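Local coordinates for protein RNA-dependent RNA Polymerase (Bombyx mori cytoplasmic polyhedrosis virus, PDB 6TZ0) that catalyses RNA-directed synthesis of RNA, transcribing and replicating the double-stranded genome of the virus, at residues Glu1138-Val1142 / Ile1180-Leu1184; Glu844-Tyr848 / Glu859-Thr865. One frame throughout, in Å; residues are numbered along the deposited sequence.

Contact 1 (Glu1138-Val1142 / Ile1180-Leu1184); sequences EYHYV and IFSYL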
loop_
_atom_site.group_PDB
_atom_site.type_symbol
_atom_site.label_atom_id
_atom_site.label_comp_id
_atom_site.label_asym_id
_atom_site.label_seq_id
_atom_site.Cartn_x
_atom_site.Cartn_y
_atom_site.Cartn_z
ATOM N N GLU A 1138 -21.176 34.792 -8.879
ATOM C CA GLU A 1138 -20.525 33.569 -8.428
ATOM C C GLU A 1138 -20.539 33.577 -6.908
ATOM O O GLU A 1138 -20.529 34.645 -6.291
ATOM C CB GLU A 1138 -19.095 33.457 -8.976
ATOM C CG GLU A 1138 -18.159 34.567 -8.532
ATOM C CD GLU A 1138 -16.803 34.490 -9.201
ATOM O OE1 GLU A 1138 -16.605 33.591 -10.048
ATOM O OE2 GLU A 1138 -15.935 35.327 -8.875
ATOM N N TYR A 1139 -20.594 32.391 -6.305
ATOM C CA TYR A 1139 -20.847 32.491 -4.872
ATOM C C TYR A 1139 -19.878 31.698 -3.999
ATOM O O TYR A 1139 -19.544 32.169 -2.908
ATOM C CB TYR A 1139 -22.289 32.085 -4.592
ATOM C CG TYR A 1139 -22.755 32.608 -3.272
ATOM C CD1 TYR A 1139 -22.930 33.968 -3.093
ATOM C CD2 TYR A 1139 -23.030 31.760 -2.210
ATOM C CE1 TYR A 1139 -23.342 34.474 -1.900
ATOM C CE2 TYR A 1139 -23.457 32.262 -1.008
ATOM C CZ TYR A 1139 -23.608 33.621 -0.859
ATOM O OH TYR A 1139 -24.031 34.136 0.331
ATOM N N HIS A 1140 -19.432 30.517 -4.447
ATOM C CA HIS A 1140 -18.283 29.782 -3.895
ATOM C C HIS A 1140 -18.473 29.382 -2.426
ATOM O O HIS A 1140 -17.851 29.928 -1.515
ATOM C CB HIS A 1140 -16.982 30.580 -4.055
ATOM C CG HIS A 1140 -16.527 30.727 -5.471
ATOM N ND1 HIS A 1140 -16.937 31.763 -6.280
ATOM C CD2 HIS A 1140 -15.684 29.978 -6.219
ATOM C CE1 HIS A 1140 -16.371 31.643 -7.467
ATOM N NE2 HIS A 1140 -15.606 30.567 -7.457
ATOM N N TYR A 1141 -19.370 28.430 -2.208
ATOM C CA TYR A 1141 -19.447 27.756 -0.920
ATOM C C TYR A 1141 -18.793 26.378 -0.994
ATOM O O TYR A 1141 -18.568 25.832 -2.074
ATOM C CB TYR A 1141 -20.897 27.636 -0.446
ATOM C CG TYR A 1141 -21.812 26.807 -1.326
ATOM C CD1 TYR A 1141 -22.494 27.382 -2.387
ATOM C CD2 TYR A 1141 -22.026 25.463 -1.067
ATOM C CE1 TYR A 1141 -23.337 26.633 -3.172
ATOM C CE2 TYR A 1141 -22.866 24.712 -1.847
ATOM C CZ TYR A 1141 -23.516 25.302 -2.901
ATOM O OH TYR A 1141 -24.358 24.563 -3.689
ATOM N N VAL A 1142 -18.479 25.823 0.179
ATOM C CA VAL A 1142 -17.841 24.512 0.303
ATOM C C VAL A 1142 -18.562 23.719 1.386
ATOM O O VAL A 1142 -18.647 24.171 2.533
ATOM C CB VAL A 1142 -16.340 24.617 0.639
ATOM C CG1 VAL A 1142 -15.764 23.248 0.911
ATOM C CG2 VAL A 1142 -15.554 25.269 -0.483
ATOM N N ILE A 1180 -29.645 28.550 -3.684
ATOM C CA ILE A 1180 -28.435 28.394 -2.881
ATOM C C ILE A 1180 -28.506 29.250 -1.623
ATOM O O ILE A 1180 -28.113 28.802 -0.536
ATOM C CB ILE A 1180 -27.197 28.709 -3.742
ATOM C CG1 ILE A 1180 -26.942 27.557 -4.712
ATOM C CG2 ILE A 1180 -25.970 29.016 -2.909
ATOM C CD1 ILE A 1180 -25.883 27.832 -5.708
ATOM N N PHE A 1181 -29.021 30.483 -1.752
ATOM C CA PHE A 1181 -29.245 31.357 -0.595
ATOM C C PHE A 1181 -30.115 30.687 0.456
ATOM O O PHE A 1181 -29.727 30.577 1.631
ATOM C CB PHE A 1181 -29.917 32.662 -1.024
ATOM C CG PHE A 1181 -29.022 33.622 -1.739
ATOM C CD1 PHE A 1181 -27.661 33.406 -1.841
ATOM C CD2 PHE A 1181 -29.554 34.784 -2.266
ATOM C CE1 PHE A 1181 -26.858 34.311 -2.488
ATOM C CE2 PHE A 1181 -28.757 35.694 -2.904
ATOM C CZ PHE A 1181 -27.403 35.460 -3.008
ATOM N N SER A 1182 -31.274 30.188 0.030
ATOM C CA SER A 1182 -32.203 29.535 0.944
ATOM C C SER A 1182 -31.625 28.248 1.525
ATOM O O SER A 1182 -31.775 27.985 2.721
ATOM C CB SER A 1182 -33.512 29.266 0.214
ATOM O OG SER A 1182 -33.299 28.371 -0.855
ATOM N N TYR A 1183 -30.913 27.468 0.709
ATOM C CA TYR A 1183 -30.377 26.181 1.147
ATOM C C TYR A 1183 -29.294 26.350 2.202
ATOM O O TYR A 1183 -29.316 25.682 3.246
ATOM C CB TYR A 1183 -29.838 25.430 -0.068
ATOM C CG TYR A 1183 -29.177 24.107 0.218
ATOM C CD1 TYR A 1183 -29.926 23.006 0.594
ATOM C CD2 TYR A 1183 -27.812 23.949 0.055
ATOM C CE1 TYR A 1183 -29.331 21.798 0.834
ATOM C CE2 TYR A 1183 -27.207 22.746 0.293
ATOM C CZ TYR A 1183 -27.972 21.674 0.681
ATOM O OH TYR A 1183 -27.372 20.465 0.919
ATOM N N LEU A 1184 -28.344 27.250 1.948
ATOM C CA LEU A 1184 -27.275 27.495 2.905
ATOM C C LEU A 1184 -27.785 28.163 4.173
ATOM O O LEU A 1184 -27.265 27.882 5.258
ATOM C CB LEU A 1184 -26.179 28.333 2.252
ATOM C CG LEU A 1184 -25.024 27.640 1.527
ATOM C CD1 LEU A 1184 -25.457 26.842 0.333
ATOM C CD2 LEU A 1184 -24.090 28.708 1.068
#
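Tyr1139 turns its CG anti to the backbone N (chi1 -160°), which brings its ring to Phe1181, while Tyr1141 sets its CG between the backbone N and the carbonyl carbon (chi1 63°), which lays its ring against Leu1184. With these torsions both rings reach one face of a helix, where Ile1180 completes the surface. The motif is strand-on-helix packing in the C-terminal region of this reovirus-family polymerase. The short strand 1141-1142, with the loop before it, lies against helix 1174-1188. The five touching residues are all buried, and the contact is made by apolar and aromatic surfaces.

Tyr1139 and Phe1181 form a T-shaped pair. The Phe1181 edge points at the Tyr1139 face, with centroids 5.2 Å apart and planes at 64°. Phe1181 CE1 sits towards the rim of that face, 3.6 Å from Tyr1139 CE1. The Tyr1139 hydroxyl is hydrogen-bonded to that of Tyr1022, whose ring also stacks with Phe1181.

Leu1184 divides its two methyl groups. Leu1184 CD1 lies over the centre of the Tyr1141 ring in a CH-pi contact, 3.8 Å from the centroid. Leu1184 CD2 packs 3.7 Å from Tyr1141 CB and also meets the Tyr1139 ring at its edge. Arg1080 makes a cation-pi contact with the Tyr1141 ring.

Ile1180 lies one helical turn before Leu1184 and also touches both tyrosines. Ile1180 CG2 is 4.1 Å from Tyr1139 CD2 and 3.6 Å from Tyr1141 CE1. Ile1180 CD1 lies in the plane of the Tyr1141 ring at its edge, 3.8 Å from Tyr1141 CE1.

Contact 2 (Glu844-Tyr848 / Glu859-Thr865); sequences EYPAY and EDESMFT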
loop_
_atom_site.group_PDB
_atom_site.type_symbol
_atom_site.label_atom_id
_atom_site.label_comp_id
_atom_site.label_asym_id
_atom_site.label_seq_id
_atom_site.Cartn_x
_atom_site.Cartn_y
_atom_site.Cartn_z
ATOM N N GLU A 844 -12.162 29.247 9.537
ATOM C CA GLU A 844 -13.391 28.764 8.895
ATOM C C GLU A 844 -14.176 27.839 9.821
ATOM O O GLU A 844 -14.635 26.766 9.431
ATOM C CB GLU A 844 -13.100 28.080 7.558
ATOM C CG GLU A 844 -12.580 28.999 6.484
ATOM C CD GLU A 844 -12.321 28.276 5.187
ATOM O OE1 GLU A 844 -12.471 27.039 5.158
ATOM O OE2 GLU A 844 -11.953 28.939 4.197
ATOM N N TYR A 845 -14.325 28.269 11.054
ATOM C CA TYR A 845 -14.985 27.459 12.053
ATOM C C TYR A 845 -16.387 28.007 12.323
ATOM O O TYR A 845 -16.614 29.210 12.174
ATOM C CB TYR A 845 -14.152 27.445 13.341
ATOM C CG TYR A 845 -14.566 26.419 14.345
ATOM C CD1 TYR A 845 -14.249 25.087 14.155
ATOM C CD2 TYR A 845 -15.275 26.774 15.476
ATOM C CE1 TYR A 845 -14.633 24.141 15.049
ATOM C CE2 TYR A 845 -15.658 25.832 16.386
ATOM C CZ TYR A 845 -15.331 24.517 16.165
ATOM O OH TYR A 845 -15.708 23.562 17.060
ATOM N N PRO A 846 -17.359 27.150 12.650
ATOM C CA PRO A 846 -18.706 27.646 12.962
ATOM C C PRO A 846 -18.742 28.496 14.223
ATOM O O PRO A 846 -18.142 28.157 15.243
ATOM C CB PRO A 846 -19.519 26.360 13.136
ATOM C CG PRO A 846 -18.800 25.367 12.335
ATOM C CD PRO A 846 -17.357 25.690 12.470
ATOM N N ALA A 847 -19.472 29.599 14.144
ATOM C CA ALA A 847 -19.430 30.642 15.154
ATOM C C ALA A 847 -20.635 30.598 16.083
ATOM O O ALA A 847 -21.680 30.032 15.768
ATOM C CB ALA A 847 -19.339 32.020 14.494
ATOM N N TYR A 848 -20.460 31.209 17.244
ATOM C CA TYR A 848 -21.509 31.428 18.231
ATOM C C TYR A 848 -22.201 32.758 17.950
ATOM O O TYR A 848 -21.714 33.542 17.133
ATOM C CB TYR A 848 -20.886 31.381 19.627
ATOM C CG TYR A 848 -20.493 29.998 20.072
ATOM C CD1 TYR A 848 -21.409 29.170 20.699
ATOM C CD2 TYR A 848 -19.213 29.513 19.845
ATOM C CE1 TYR A 848 -21.065 27.907 21.101
ATOM C CE2 TYR A 848 -18.855 28.247 20.248
ATOM C CZ TYR A 848 -19.786 27.450 20.873
ATOM O OH TYR A 848 -19.442 26.188 21.274
ATOM N N GLU A 859 -26.753 34.153 14.260
ATOM C CA GLU A 859 -27.200 32.783 14.452
ATOM C C GLU A 859 -26.072 31.880 14.931
ATOM O O GLU A 859 -24.928 31.995 14.483
ATOM C CB GLU A 859 -27.801 32.258 13.151
ATOM C CG GLU A 859 -29.155 32.884 12.867
ATOM C CD GLU A 859 -29.678 32.567 11.493
ATOM O OE1 GLU A 859 -28.893 32.066 10.663
ATOM O OE2 GLU A 859 -30.878 32.809 11.248
ATOM N N ASP A 860 -26.404 30.994 15.868
ATOM C CA ASP A 860 -25.487 29.961 16.343
ATOM C C ASP A 860 -25.275 28.982 15.201
ATOM O O ASP A 860 -26.135 28.146 14.922
ATOM C CB ASP A 860 -26.065 29.269 17.574
ATOM C CG ASP A 860 -25.054 28.393 18.295
ATOM O OD1 ASP A 860 -23.886 28.310 17.863
ATOM O OD2 ASP A 860 -25.442 27.777 19.306
ATOM N N GLU A 861 -24.128 29.095 14.534
ATOM C CA GLU A 861 -23.910 28.383 13.284
ATOM C C GLU A 861 -23.756 26.894 13.544
ATOM O O GLU A 861 -22.928 26.472 14.354
ATOM C CB GLU A 861 -22.685 28.931 12.565
ATOM C CG GLU A 861 -22.843 30.365 12.125
ATOM C CD GLU A 861 -21.652 30.876 11.352
ATOM O OE1 GLU A 861 -20.659 30.135 11.233
ATOM O OE2 GLU A 861 -21.706 32.024 10.869
ATOM N N SER A 862 -24.572 26.104 12.862
ATOM C CA SER A 862 -24.719 24.698 13.169
ATOM C C SER A 862 -23.569 23.904 12.564
ATOM O O SER A 862 -22.649 24.447 11.954
ATOM C CB SER A 862 -26.073 24.197 12.672
ATOM O OG SER A 862 -26.271 22.838 12.999
ATOM N N MET A 863 -23.633 22.589 12.708
ATOM C CA MET A 863 -22.583 21.721 12.204
ATOM C C MET A 863 -22.685 21.475 10.708
ATOM O O MET A 863 -21.858 20.743 10.160
ATOM C CB MET A 863 -22.616 20.392 12.951
ATOM C CG MET A 863 -22.442 20.570 14.436
ATOM S SD MET A 863 -20.934 21.468 14.799
ATOM C CE MET A 863 -19.738 20.257 14.302
ATOM N N PHE A 864 -23.671 22.068 10.039
ATOM C CA PHE A 864 -23.869 21.892 8.611
ATOM C C PHE A 864 -23.657 23.186 7.844
ATOM O O PHE A 864 -24.146 23.319 6.721
ATOM C CB PHE A 864 -25.269 21.363 8.332
ATOM C CG PHE A 864 -25.579 20.098 9.041
ATOM C CD1 PHE A 864 -25.040 18.905 8.619
ATOM C CD2 PHE A 864 -26.427 20.099 10.125
ATOM C CE1 PHE A 864 -25.342 17.747 9.265
ATOM C CE2 PHE A 864 -26.739 18.936 10.777
ATOM C CZ PHE A 864 -26.189 17.756 10.350
ATOM N N THR A 865 -22.952 24.147 8.423
ATOM C CA THR A 865 -22.762 25.412 7.739
ATOM C C THR A 865 -21.621 25.315 6.733
ATOM O O THR A 865 -20.655 24.570 6.916
ATOM C CB THR A 865 -22.520 26.542 8.743
ATOM O OG1 THR A 865 -22.365 27.783 8.048
ATOM C CG2 THR A 865 -21.300 26.284 9.590
#
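Ala847 and Glu861 make the tight part of this contact, gripping each other through two hydrogen bonds. Glu861 N donates to Ala847 O at 2.9 Å. The return bond uses a side chain. Glu861 CG lies beside its own backbone N (chi1 -65°), and the extended chain beyond it carries Glu861 OE1 to 3.2 Å from Ala847 N. That N-H comes from above the carboxylate, 58° out of its plane.

Pro846 fills the next place. Pro846 CB lies 3.6 Å from Glu861 O, and Pro846 CG is 3.8 Å from Thr865 CG2. The two arms run antiparallel but form no regular strand. They belong to the long irregular connection between strands 827-831 and 867-868, and a type I turn from Ser862 to Thr865 ends the second arm. Salt bridges to Arg1188 and Lys871 hold the buried Glu861 carboxylate, and probably keep it ionised.

The other end is looser, and Glu859 and Asp860 there are partly exposed. Asp860 runs alongside Tyr848, pointing the same way, with Asp860 OD1 3.9 Å from Tyr848 CD1. Asp860 OD1 and Ala847 O, 3.5 Å apart, are two acceptors and do not bond. Asp860 OD1 instead forms a salt bridge with Lys778, which also makes a cation-pi contact with the Tyr848 ring.

In the fold
Strand 827-831 leads the chain into an irregular connection. Contact 2 closes a ten-residue loop there, 849-858. Strand 867-868 follows one residue later and pairs antiparallel with strand 1141-1142, which belongs to contact 1. Much later, contact 1 closes a 37-residue, mostly irregular excursion that ends in helix 1174-1188. The two contacts are in series and neither nest nor cross. The centres of contact 1 and contact 2 are about 15 Å apart. The nearest atoms of contact 1 and contact 2 are about 5 Å apart, without touching. Helix 1174-1188 serves both: its middle carries contact 1, and Arg1188 reaches the 859-865 segment. Contact 2 also ties towards helices 754-766 and 774-786.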